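Local atomic coordinates of diacylglycerol kinase (Bacillus anthracis, PDB entry 3S40), a protein that probably phosphorylates diacylglycerol or a related lipid, using ATP as the phosphate donor. Residues A[5-9]-A[122-126]; A[15-20]-A[70-75]; A[100-106]-A[204-210]; A[180-184]-A[266-270]; A[214-218]-A[245-249]. Residues are numbered along the deposited sequence.

Contact 1. Residues A[5-9]-A[122-126]; sequences KTKFE and KEHVK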
# COMPACT_ATOMS: atom_id res chain seq x y z
N LYS A 5 3.55 16.43 -26.08
CA LYS A 5 4.72 16.37 -25.22
C LYS A 5 4.38 15.89 -23.81
O LYS A 5 3.49 16.43 -23.15
CB LYS A 5 5.42 17.74 -25.15
CG LYS A 5 6.53 17.82 -24.12
CD LYS A 5 7.68 16.88 -24.45
CE LYS A 5 8.78 16.97 -23.41
NZ LYS A 5 9.94 16.09 -23.74
N THR A 6 5.10 14.87 -23.36
CA THR A 6 4.82 14.21 -22.09
C THR A 6 5.68 14.76 -20.95
O THR A 6 6.73 15.35 -21.18
CB THR A 6 4.99 12.67 -22.22
OG1 THR A 6 5.36 12.11 -20.96
CG2 THR A 6 6.07 12.33 -23.27
N LYS A 7 5.23 14.57 -19.72
CA LYS A 7 6.02 14.97 -18.57
C LYS A 7 6.99 13.86 -18.13
O LYS A 7 7.65 13.98 -17.09
CB LYS A 7 5.11 15.38 -17.40
CG LYS A 7 4.50 14.22 -16.65
CD LYS A 7 3.57 14.71 -15.53
CE LYS A 7 2.34 15.40 -16.10
NZ LYS A 7 1.24 15.55 -15.09
N PHE A 8 7.07 12.78 -18.90
CA PHE A 8 7.97 11.68 -18.57
C PHE A 8 8.86 11.34 -19.76
O PHE A 8 8.45 10.63 -20.66
CB PHE A 8 7.17 10.43 -18.19
CG PHE A 8 6.23 10.65 -17.05
CD1 PHE A 8 6.70 11.01 -15.80
CD2 PHE A 8 4.86 10.47 -17.23
CE1 PHE A 8 5.82 11.22 -14.73
CE2 PHE A 8 3.97 10.67 -16.16
CZ PHE A 8 4.45 11.04 -14.92
N GLU A 9 10.09 11.85 -19.73
CA GLU A 9 10.98 11.72 -20.87
C GLU A 9 11.45 10.27 -21.01
O GLU A 9 11.47 9.73 -22.10
CB GLU A 9 12.17 12.65 -20.69
CG GLU A 9 12.82 13.09 -21.98
CD GLU A 9 13.98 14.03 -21.73
OE1 GLU A 9 15.13 13.54 -21.59
OE2 GLU A 9 13.75 15.26 -21.65
N LYS A 122 -2.47 8.78 -19.47
CA LYS A 122 -3.11 10.07 -19.23
C LYS A 122 -2.28 10.90 -18.29
O LYS A 122 -2.53 12.10 -18.11
CB LYS A 122 -4.52 9.88 -18.68
CG LYS A 122 -5.47 9.14 -19.62
CD LYS A 122 -5.49 9.78 -21.01
CE LYS A 122 -6.50 9.07 -21.92
NZ LYS A 122 -6.29 9.45 -23.35
N GLU A 123 -1.29 10.27 -17.67
CA GLU A 123 -0.34 11.00 -16.82
C GLU A 123 -0.96 11.83 -15.67
O GLU A 123 -0.49 12.92 -15.38
CB GLU A 123 0.51 11.92 -17.69
CG GLU A 123 1.21 11.19 -18.83
CD GLU A 123 2.29 12.03 -19.51
OE1 GLU A 123 2.55 13.18 -19.10
OE2 GLU A 123 2.89 11.51 -20.47
N HIS A 124 -1.99 11.32 -15.01
CA HIS A 124 -2.54 12.01 -13.83
C HIS A 124 -1.80 11.55 -12.60
O HIS A 124 -1.74 10.36 -12.30
CB HIS A 124 -4.02 11.71 -13.68
CG HIS A 124 -4.84 12.16 -14.84
ND1 HIS A 124 -4.82 13.46 -15.30
CD2 HIS A 124 -5.72 11.49 -15.62
CE1 HIS A 124 -5.64 13.57 -16.33
NE2 HIS A 124 -6.20 12.39 -16.54
N VAL A 125 -1.21 12.50 -11.89
CA VAL A 125 -0.25 12.17 -10.85
C VAL A 125 -0.61 12.88 -9.57
O VAL A 125 -1.07 14.03 -9.60
CB VAL A 125 1.16 12.61 -11.25
CG1 VAL A 125 2.08 12.47 -10.08
CG2 VAL A 125 1.66 11.79 -12.45
N LYS A 126 -0.44 12.21 -8.44
CA LYS A 126 -0.68 12.87 -7.16
C LYS A 126 0.32 12.40 -6.12
O LYS A 126 0.92 11.32 -6.26
CB LYS A 126 -2.11 12.64 -6.67
CG LYS A 126 -2.39 11.23 -6.17
CD LYS A 126 -3.80 11.18 -5.59
CE LYS A 126 -4.05 9.90 -4.84
NZ LYS A 126 -5.16 10.09 -3.85

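Contact 2. Residues A[15-20]-A[70-75]; sequences VNPKAG and FGGDGT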
# COMPACT_ATOMS: atom_id res chain seq x y z
N VAL A 15 8.34 -5.86 -15.46
CA VAL A 15 7.36 -6.91 -15.68
C VAL A 15 7.68 -8.16 -14.89
O VAL A 15 8.76 -8.73 -15.05
CB VAL A 15 7.31 -7.32 -17.17
CG1 VAL A 15 6.47 -8.59 -17.34
CG2 VAL A 15 6.76 -6.17 -18.02
N ASN A 16 6.75 -8.58 -14.04
CA ASN A 16 6.79 -9.90 -13.43
C ASN A 16 6.12 -10.89 -14.37
O ASN A 16 4.89 -10.85 -14.55
CB ASN A 16 6.09 -9.88 -12.07
CG ASN A 16 6.07 -11.25 -11.39
OD1 ASN A 16 6.58 -12.23 -11.93
ND2 ASN A 16 5.49 -11.31 -10.20
N PRO A 17 6.91 -11.78 -15.00
CA PRO A 17 6.40 -12.66 -16.06
C PRO A 17 5.34 -13.60 -15.53
O PRO A 17 4.50 -14.09 -16.28
CB PRO A 17 7.65 -13.45 -16.49
CG PRO A 17 8.82 -12.67 -15.98
CD PRO A 17 8.34 -12.02 -14.72
N LYS A 18 5.36 -13.84 -14.22
CA LYS A 18 4.35 -14.68 -13.60
C LYS A 18 3.03 -13.93 -13.38
O LYS A 18 1.99 -14.55 -13.13
CB LYS A 18 4.85 -15.23 -12.26
CG LYS A 18 5.60 -16.55 -12.37
CD LYS A 18 7.10 -16.35 -12.42
CE LYS A 18 7.81 -17.69 -12.53
NZ LYS A 18 9.29 -17.58 -12.37
N ALA A 19 3.06 -12.61 -13.46
CA ALA A 19 1.89 -11.84 -13.05
C ALA A 19 0.73 -12.06 -14.01
O ALA A 19 0.92 -12.51 -15.13
CB ALA A 19 2.22 -10.35 -12.93
N GLY A 20 -0.48 -11.74 -13.56
CA GLY A 20 -1.62 -11.72 -14.44
C GLY A 20 -2.32 -13.05 -14.58
O GLY A 20 -1.69 -14.11 -14.58
N PHE A 70 4.30 -3.90 -13.42
CA PHE A 70 3.25 -4.87 -13.70
C PHE A 70 3.42 -6.06 -12.79
O PHE A 70 4.35 -6.84 -12.95
CB PHE A 70 3.29 -5.34 -15.16
CG PHE A 70 2.29 -6.44 -15.46
CD1 PHE A 70 0.98 -6.35 -15.02
CD2 PHE A 70 2.66 -7.56 -16.20
CE1 PHE A 70 0.05 -7.36 -15.30
CE2 PHE A 70 1.73 -8.56 -16.50
CZ PHE A 70 0.43 -8.47 -16.04
N GLY A 71 2.53 -6.20 -11.82
CA GLY A 71 2.62 -7.32 -10.89
C GLY A 71 1.72 -7.20 -9.68
O GLY A 71 1.02 -6.20 -9.50
N GLY A 72 1.74 -8.23 -8.84
CA GLY A 72 0.94 -8.23 -7.62
C GLY A 72 1.49 -7.38 -6.48
O GLY A 72 2.44 -6.60 -6.64
N ASP A 73 0.88 -7.55 -5.31
CA ASP A 73 1.24 -6.78 -4.12
C ASP A 73 2.69 -7.00 -3.70
O ASP A 73 3.36 -6.08 -3.25
CB ASP A 73 0.27 -7.09 -2.98
CG ASP A 73 -1.19 -6.85 -3.36
OD1 ASP A 73 -1.76 -7.67 -4.12
OD2 ASP A 73 -1.76 -5.84 -2.90
N GLY A 74 3.18 -8.23 -3.83
CA GLY A 74 4.57 -8.50 -3.52
C GLY A 74 5.53 -7.69 -4.38
O GLY A 74 6.47 -7.07 -3.87
N THR A 75 5.30 -7.70 -5.68
CA THR A 75 6.15 -6.94 -6.61
C THR A 75 6.07 -5.43 -6.37
O THR A 75 7.09 -4.75 -6.37
CB THR A 75 5.82 -7.26 -8.08
OG1 THR A 75 5.84 -8.68 -8.26
CG2 THR A 75 6.85 -6.63 -9.01

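Contact 3. Residues A[100-106]-A[204-210]; sequences CNDFSRT and GEYLGGI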
# COMPACT_ATOMS: atom_id res chain seq x y z
N CYS A 100 -5.15 -9.28 -5.25
CA CYS A 100 -5.65 -8.16 -4.45
C CYS A 100 -5.38 -6.79 -5.06
O CYS A 100 -6.29 -5.99 -5.24
CB CYS A 100 -5.10 -8.21 -3.02
SG CYS A 100 -5.77 -9.59 -2.09
N ASN A 101 -4.11 -6.52 -5.35
CA ASN A 101 -3.74 -5.25 -5.95
C ASN A 101 -4.27 -4.08 -5.09
O ASN A 101 -4.83 -3.11 -5.60
CB ASN A 101 -4.29 -5.22 -7.37
CG ASN A 101 -3.88 -6.46 -8.16
OD1 ASN A 101 -2.69 -6.78 -8.25
ND2 ASN A 101 -4.86 -7.18 -8.70
N ASP A 102 -4.08 -4.21 -3.78
CA ASP A 102 -4.60 -3.25 -2.82
C ASP A 102 -4.21 -1.82 -3.11
O ASP A 102 -5.06 -0.91 -3.13
CB ASP A 102 -4.15 -3.63 -1.41
CG ASP A 102 -5.00 -4.74 -0.82
OD1 ASP A 102 -6.18 -4.83 -1.22
OD2 ASP A 102 -4.49 -5.51 0.03
N PHE A 103 -2.92 -1.58 -3.35
CA PHE A 103 -2.57 -0.20 -3.60
C PHE A 103 -3.03 0.36 -4.95
O PHE A 103 -3.35 1.55 -5.05
CB PHE A 103 -1.10 0.13 -3.30
CG PHE A 103 -0.97 1.50 -2.73
CD1 PHE A 103 -1.25 1.72 -1.39
CD2 PHE A 103 -0.71 2.58 -3.56
CE1 PHE A 103 -1.20 3.00 -0.86
CE2 PHE A 103 -0.66 3.86 -3.05
CZ PHE A 103 -0.91 4.07 -1.69
N SER A 104 -3.09 -0.49 -5.96
CA SER A 104 -3.62 -0.08 -7.25
C SER A 104 -5.07 0.33 -7.06
O SER A 104 -5.54 1.34 -7.63
CB SER A 104 -3.43 -1.18 -8.32
OG SER A 104 -4.50 -2.12 -8.34
N ARG A 105 -5.81 -0.41 -6.24
CA ARG A 105 -7.20 -0.02 -5.97
C ARG A 105 -7.29 1.31 -5.24
O ARG A 105 -8.18 2.12 -5.51
CB ARG A 105 -7.95 -1.09 -5.18
CG ARG A 105 -8.19 -2.36 -5.98
CD ARG A 105 -8.76 -3.45 -5.09
NE ARG A 105 -8.54 -4.77 -5.66
CZ ARG A 105 -9.41 -5.38 -6.46
NH1 ARG A 105 -9.12 -6.59 -6.94
NH2 ARG A 105 -10.56 -4.78 -6.77
N THR A 106 -6.37 1.55 -4.33
CA THR A 106 -6.37 2.80 -3.60
C THR A 106 -6.30 3.99 -4.58
O THR A 106 -6.95 5.03 -4.39
CB THR A 106 -5.21 2.82 -2.57
OG1 THR A 106 -5.51 1.88 -1.52
CG2 THR A 106 -5.04 4.20 -1.97
N GLY A 204 -3.25 2.76 3.40
CA GLY A 204 -3.96 2.43 2.18
C GLY A 204 -5.46 2.28 2.38
O GLY A 204 -5.93 2.00 3.48
N GLU A 205 -6.20 2.43 1.30
CA GLU A 205 -7.66 2.53 1.38
C GLU A 205 -8.32 1.19 1.04
O GLU A 205 -9.53 1.07 1.08
CB GLU A 205 -8.12 3.70 0.49
CG GLU A 205 -7.33 4.99 0.85
CD GLU A 205 -7.64 6.21 -0.03
OE1 GLU A 205 -6.80 7.16 -0.08
OE2 GLU A 205 -8.70 6.24 -0.68
N TYR A 206 -7.50 0.18 0.76
CA TYR A 206 -8.00 -1.15 0.44
C TYR A 206 -7.16 -2.19 1.15
O TYR A 206 -5.97 -2.01 1.34
CB TYR A 206 -7.93 -1.40 -1.08
CG TYR A 206 -9.06 -0.76 -1.82
CD1 TYR A 206 -10.15 -1.51 -2.24
CD2 TYR A 206 -9.06 0.60 -2.08
CE1 TYR A 206 -11.20 -0.93 -2.91
CE2 TYR A 206 -10.10 1.19 -2.76
CZ TYR A 206 -11.17 0.43 -3.16
OH TYR A 206 -12.22 1.02 -3.84
N LEU A 207 -7.79 -3.30 1.52
CA LEU A 207 -7.10 -4.39 2.18
C LEU A 207 -7.73 -5.69 1.77
O LEU A 207 -8.93 -5.89 1.97
CB LEU A 207 -7.23 -4.24 3.70
CG LEU A 207 -6.09 -3.56 4.44
CD1 LEU A 207 -6.63 -2.57 5.48
CD2 LEU A 207 -5.22 -4.62 5.09
N GLY A 208 -6.93 -6.59 1.19
CA GLY A 208 -7.41 -7.88 0.75
C GLY A 208 -8.36 -7.77 -0.43
O GLY A 208 -9.34 -8.50 -0.52
N GLY A 209 -8.06 -6.85 -1.33
CA GLY A 209 -8.86 -6.68 -2.53
C GLY A 209 -10.14 -5.88 -2.34
O GLY A 209 -10.82 -5.56 -3.32
N ILE A 210 -10.46 -5.55 -1.09
CA ILE A 210 -11.69 -4.79 -0.80
C ILE A 210 -11.43 -3.54 0.03
O ILE A 210 -10.38 -3.40 0.66
CB ILE A 210 -12.74 -5.65 -0.06
CG1 ILE A 210 -12.21 -6.00 1.34
CG2 ILE A 210 -13.11 -6.88 -0.90
CD1 ILE A 210 -13.14 -6.87 2.16
O HOH W 1 -10.56 1.30 -6.75
O HOH W 2 -9.23 4.56 -3.00
O HOH W 3 -4.24 -0.09 -0.37

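Contact 4. Residues A[180-184]-A[266-270]; sequences TFPVK and TEEEK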
# COMPACT_ATOMS: atom_id res chain seq x y z
N THR A 180 -6.57 -12.30 23.53
CA THR A 180 -6.42 -10.87 23.78
C THR A 180 -5.06 -10.56 24.39
O THR A 180 -4.47 -11.41 25.06
CB THR A 180 -7.53 -10.32 24.72
OG1 THR A 180 -7.14 -10.50 26.08
CG2 THR A 180 -8.84 -11.05 24.47
N PHE A 181 -4.57 -9.35 24.15
CA PHE A 181 -3.28 -8.92 24.68
C PHE A 181 -3.31 -7.44 25.01
O PHE A 181 -3.98 -6.66 24.32
CB PHE A 181 -2.16 -9.21 23.68
CG PHE A 181 -2.34 -8.49 22.37
CD1 PHE A 181 -1.93 -7.17 22.22
CD2 PHE A 181 -2.92 -9.14 21.29
CE1 PHE A 181 -2.10 -6.51 21.02
CE2 PHE A 181 -3.09 -8.48 20.08
CZ PHE A 181 -2.69 -7.16 19.94
N PRO A 182 -2.59 -7.03 26.06
CA PRO A 182 -2.55 -5.63 26.49
C PRO A 182 -1.65 -4.79 25.59
O PRO A 182 -0.61 -5.25 25.10
CB PRO A 182 -1.95 -5.72 27.89
CG PRO A 182 -1.08 -6.91 27.84
CD PRO A 182 -1.76 -7.89 26.92
N VAL A 183 -2.05 -3.54 25.39
CA VAL A 183 -1.34 -2.63 24.52
C VAL A 183 -1.38 -1.24 25.12
O VAL A 183 -2.33 -0.87 25.83
CB VAL A 183 -1.97 -2.60 23.09
CG1 VAL A 183 -3.27 -1.79 23.09
CG2 VAL A 183 -0.99 -2.03 22.08
N LYS A 184 -0.33 -0.49 24.85
CA LYS A 184 -0.23 0.90 25.27
C LYS A 184 0.13 1.68 24.02
O LYS A 184 1.11 1.36 23.34
CB LYS A 184 0.87 1.03 26.32
CG LYS A 184 0.74 2.23 27.23
CD LYS A 184 1.68 2.11 28.43
CE LYS A 184 1.81 0.66 28.92
NZ LYS A 184 0.51 0.02 29.25
N THR A 266 3.69 -3.19 23.90
CA THR A 266 2.95 -4.34 24.39
C THR A 266 3.58 -4.91 25.66
O THR A 266 4.70 -4.54 26.03
CB THR A 266 2.94 -5.46 23.36
OG1 THR A 266 4.29 -5.73 22.96
CG2 THR A 266 2.12 -5.06 22.14
N GLU A 267 2.86 -5.82 26.31
CA GLU A 267 3.35 -6.52 27.49
C GLU A 267 4.56 -7.37 27.15
O GLU A 267 5.62 -7.24 27.76
CB GLU A 267 2.24 -7.41 28.06
CG GLU A 267 2.39 -7.73 29.53
CD GLU A 267 2.09 -6.53 30.42
OE1 GLU A 267 1.55 -5.52 29.90
OE2 GLU A 267 2.39 -6.59 31.63
N GLU A 268 4.39 -8.27 26.19
CA GLU A 268 5.48 -9.07 25.66
C GLU A 268 5.67 -8.73 24.20
O GLU A 268 4.70 -8.47 23.49
CB GLU A 268 5.16 -10.55 25.78
CG GLU A 268 5.14 -11.10 27.19
CD GLU A 268 4.92 -12.59 27.20
OE1 GLU A 268 5.69 -13.31 27.88
OE2 GLU A 268 3.98 -13.05 26.52
N GLU A 269 6.91 -8.74 23.74
CA GLU A 269 7.19 -8.58 22.32
C GLU A 269 6.19 -9.38 21.49
O GLU A 269 5.92 -10.55 21.77
CB GLU A 269 8.61 -9.04 22.01
CG GLU A 269 8.90 -9.18 20.54
CD GLU A 269 10.39 -9.22 20.25
OE1 GLU A 269 11.18 -8.71 21.09
OE2 GLU A 269 10.78 -9.78 19.20
N LYS A 270 5.61 -8.73 20.48
CA LYS A 270 4.77 -9.40 19.49
C LYS A 270 5.32 -9.14 18.08
O LYS A 270 6.06 -8.18 17.85
CB LYS A 270 3.31 -8.93 19.58
CG LYS A 270 2.66 -9.15 20.95
CD LYS A 270 1.19 -8.76 20.95
CE LYS A 270 0.34 -9.76 20.18
NZ LYS A 270 0.11 -11.02 20.95

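Contact 5. Residues A[214-218]-A[245-249]; sequences IPNVK and LFEDS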
# COMPACT_ATOMS: atom_id res chain seq x y z
N ILE A 214 -11.06 0.07 8.00
CA ILE A 214 -10.80 1.28 8.79
C ILE A 214 -11.51 2.47 8.15
O ILE A 214 -11.22 2.83 7.00
CB ILE A 214 -9.29 1.57 8.91
CG1 ILE A 214 -8.54 0.35 9.45
CG2 ILE A 214 -9.00 2.82 9.79
CD1 ILE A 214 -7.02 0.55 9.55
N PRO A 215 -12.44 3.10 8.88
CA PRO A 215 -13.23 4.19 8.29
C PRO A 215 -12.39 5.42 7.96
O PRO A 215 -11.52 5.82 8.71
CB PRO A 215 -14.26 4.52 9.39
CG PRO A 215 -14.30 3.31 10.26
CD PRO A 215 -12.88 2.80 10.25
N ASN A 216 -12.69 6.00 6.80
CA ASN A 216 -11.97 7.16 6.29
C ASN A 216 -10.44 7.12 6.31
O ASN A 216 -9.80 8.16 6.40
CB ASN A 216 -12.45 8.46 6.95
CG ASN A 216 -12.16 9.69 6.09
OD1 ASN A 216 -12.31 9.65 4.87
ND2 ASN A 216 -11.70 10.78 6.73
N VAL A 217 -9.82 5.95 6.21
CA VAL A 217 -8.37 5.94 6.02
C VAL A 217 -8.10 6.50 4.61
O VAL A 217 -8.86 6.24 3.69
CB VAL A 217 -7.79 4.53 6.19
CG1 VAL A 217 -8.57 3.53 5.34
CG2 VAL A 217 -6.30 4.51 5.86
N LYS A 218 -7.04 7.30 4.46
CA LYS A 218 -6.69 7.91 3.17
C LYS A 218 -5.19 7.84 2.99
O LYS A 218 -4.44 8.03 3.96
CB LYS A 218 -7.07 9.39 3.14
CG LYS A 218 -8.54 9.71 3.26
CD LYS A 218 -9.29 9.42 1.97
CE LYS A 218 -10.75 9.81 2.13
NZ LYS A 218 -11.60 9.47 0.95
N LEU A 245 -17.09 2.51 5.14
CA LEU A 245 -17.73 3.44 6.06
C LEU A 245 -16.91 4.72 6.20
O LEU A 245 -15.68 4.71 6.04
CB LEU A 245 -17.91 2.79 7.43
CG LEU A 245 -18.71 1.48 7.46
CD1 LEU A 245 -18.82 0.98 8.89
CD2 LEU A 245 -20.09 1.66 6.84
N PHE A 246 -17.58 5.82 6.52
CA PHE A 246 -16.86 7.06 6.74
C PHE A 246 -16.94 7.56 8.17
O PHE A 246 -16.08 8.33 8.62
CB PHE A 246 -17.26 8.13 5.73
CG PHE A 246 -16.58 7.97 4.41
CD1 PHE A 246 -15.20 8.03 4.32
CD2 PHE A 246 -17.32 7.72 3.26
CE1 PHE A 246 -14.55 7.86 3.11
CE2 PHE A 246 -16.68 7.55 2.04
CZ PHE A 246 -15.30 7.62 1.96
N GLU A 247 -17.95 7.10 8.90
CA GLU A 247 -18.07 7.42 10.31
C GLU A 247 -17.84 6.19 11.19
O GLU A 247 -18.03 5.06 10.74
CB GLU A 247 -19.46 8.02 10.60
CG GLU A 247 -19.86 9.14 9.64
CD GLU A 247 -18.85 10.29 9.63
OE1 GLU A 247 -18.17 10.49 10.65
OE2 GLU A 247 -18.76 10.99 8.59
N ASP A 248 -17.42 6.40 12.43
CA ASP A 248 -17.22 5.30 13.37
C ASP A 248 -18.52 4.84 14.02
O ASP A 248 -19.49 5.58 14.09
CB ASP A 248 -16.21 5.67 14.45
CG ASP A 248 -14.79 5.65 13.93
OD1 ASP A 248 -14.30 4.55 13.58
OD2 ASP A 248 -14.16 6.73 13.88
N SER A 249 -18.52 3.60 14.51
CA SER A 249 -19.72 3.03 15.12
C SER A 249 -19.58 2.82 16.62
O SER A 249 -20.32 3.43 17.40
CB SER A 249 -20.10 1.72 14.42
OG SER A 249 -20.17 1.88 13.02

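Contact 1. Residues A[5-9]-A[122-126]
The carboxylate of Glu-123 grips the N-terminal tail with both oxygens. Thr-6 OG1 donates to Glu-123 OE2 at 2.6 Å, and the backbone Lys-7 N donates to Glu-123 OE1 at 3.1 Å along an almost straight line. Thr-6 OG1 does double duty: it also accepts from Phe-8 N at 2.8 Å, an ST turn that bends the tail around the acid. Lys-7 reaches back the other way, and its NZ gives a hydrogen bond to the carbonyl Glu-123 O at 3.2 Å. Glu-123, the first residue beyond the preceding helix to depart from helical backbone angles, has positive phi, and its CA-to-CB bond points toward the tail. Beneath the polar layer, Val-125 CG2 meets the edge of the Phe-8 ring, 3.8 Å from CZ, and both side chains also touch Thr-91 and Ile-296. One acid, bonded to a hydroxyl and a main-chain amide, thus ties residues 6-7 to the helix-to-strand connection, with Phe-8 turned inward; the tie is mainly polar and lies at the surface.

Contact 2. Residues A[15-20]-A[70-75]
A glycine with positive phi closes this contact. At Gly-20 a side chain would jam against the carbonyl before it and crowd Phe-70 CZ, which lies 4.2 Å from Gly-20 CA. The loop folds onto the strand end: Ala-19 CB sits over the face of the Phe-70 ring, 4.1 Å from its centroid, a CH-pi contact, while Val-15 CG1 lies at the ring edge, 4.1 Å from CD2. Val-15 and Phe-70 are parallel neighbours in the sheet, and Asn-16 N continues the ladder with a hydrogen bond to Phe-70 O at 3.2 Å. A type I turn follows, Asn-16 to Ala-19. The Asn-16 side chain shapes this turn, OD1 accepting from Lys-18 N at 3.1 Å as an Asx turn, and its ND2 reaches Thr-75 OG1 at 3.3 Å. Adjacent parallel strands ending in an NPKAG loop and a GGDGT loop are the hallmark of the nucleotide-binding domain of diacylglycerol kinases and their relatives, where the GGDGT motif typically serves ATP binding.

Contact 3. Residues A[100-106]-A[204-210]
This is an interdomain contact: the short helix 102-106 of the catalytic domain lies against segment 204-210, a weakly bonded hairpin of the beta-sandwich domain, near the middle of the molecule. Asp-102 holds the hairpin by its tight turn, OD2 accepting from Gly-208 N at 2.9 Å and OD1 from Gly-209 N at 2.8 Å. That is a type I' turn from Leu-207 to Ile-210, both its glycines with positive phi. Cys-100 SG packs on the same turn, 3.6 Å from Gly-208 C. Farther along the helix, Arg-105 CB lies over the Tyr-206 ring, 3.6 Å from its centroid, a CH-pi contact, while the guanidinium turns back so that Arg-105 NE donates to Cys-100 O at 2.6 Å. Thr-106 OG1 accepts from Glu-205 N at 3.0 Å. Waters bridge the two segments: one donates to Thr-106 O at 2.7 Å and to Glu-205 OE2 at 2.9 Å, while Glu-205 OE1 is taken by the backbone of Cys-219. Asp-73 of the GGDGT motif bonds the amides of Asn-101 and Asp-102, so the contact adjoins the interdomain cleft where kinases of this two-domain family typically have their active site.

Contact 4. Residues A[180-184]-A[266-270]
Two antiparallel strands of the beta-sandwich domain, 181-187 and 261-266, part company here, and the loop that follows Thr-266 lies over the beginning of the first. Pro-182 buries more than any other residue of the contact. Its ring packs on the side chain of Glu-267, with Pro-182 CG 3.4 Å from Glu-267 CB, and its carbonyl Pro-182 O comes to 3.7 Å from Thr-266 CA. Thr-266 is next: its methyl approaches the neighbouring strand residue, Val-183 CG2 to Thr-266 CG2 being 4.3 Å. The hydroxyl serves the loop instead, since Thr-266 OG1 donates to Glu-268 O at 2.8 Å and is also hydrogen-bonded to Thr-282. Farther into the sheet pairing is regular, with Lys-184 bonded through its backbone to Glu-265; on its other side strand 181-187 pairs with 190-196. Phe-181 buries almost as much as Thr-266. After the loop has swung out through the exposed glutamates, Lys-270 returns to lay its aliphatic chain on the aromatic ring. Its charge adds an off-centre cation-pi interaction, NZ standing 4.1 Å from the Phe-181 centroid, while Lys-270 CE sits squarely over the ring face, 3.5 Å from Phe-181 CD2.

Contact 5. Residues A[214-218]-A[245-249]
Ile-214 opens a type II turn that runs to Val-217, and its side chain points away from 245-249, toward the sheet. Pro-215 does most of the work. Its CA makes a CA-H...O contact with Leu-245 O at 3.4 Å, its CB lies 4.0 Å from Glu-247 O, and its CG is 3.5 Å from Asp-248 OD1, so the second loop bends round the proline ring. The carboxylate of Asp-248 has its own polar partner in His-256, a residue Pro-215 also touches. Asn-216 takes the positive-phi corner of the turn. Its amide gives the one direct hydrogen bond between the loops, a weak one from Asn-216 N to Leu-245 O at 3.3 Å, and Asn-216 OD1 meets the edge of the Phe-246 ring, 3.4 Å from CD1. Val-217 turns its side chain away again, whereas Lys-218 leans back over the surface until NZ comes 4.0 Å from Phe-246 CE1. Proline contacts and a weak bond therefore join two irregular loops at the surface of the sandwich domain. The first connects strand 210-211 to strand 224-230, the second helix 234-240 to strand 254-259. Underneath, Pro-215 rests on Phe-227 and His-256 of these adjacent antiparallel strands, Asn-216 O accepts from Lys-258, and Ser-249 N is bonded to the hydroxyl of Tyr-240 at the end of the helix.

In the fold
Contact 3 lies nearest the middle of the chain and joins the two domains. Contact 2, at strand ends of the four-stranded parallel sheet, touches it through Asp-73; on the other side Glu-205 packs on Val-217 and Lys-218 of contact 5. Both centres lie about 15 Å from that of contact 3. Contacts 1 and 4 reach the same six-stranded antiparallel sheet, yet their centres are about 46 Å apart, on opposite sides of the chain's centre. In sequence contact 2 nests inside contact 1 and contact 5 inside contact 4, while contact 3 crosses 1 and 4. Contacts 2, 3 and 5 thus touch in one run from the GGDGT region across the domain interface to the sandwich loops.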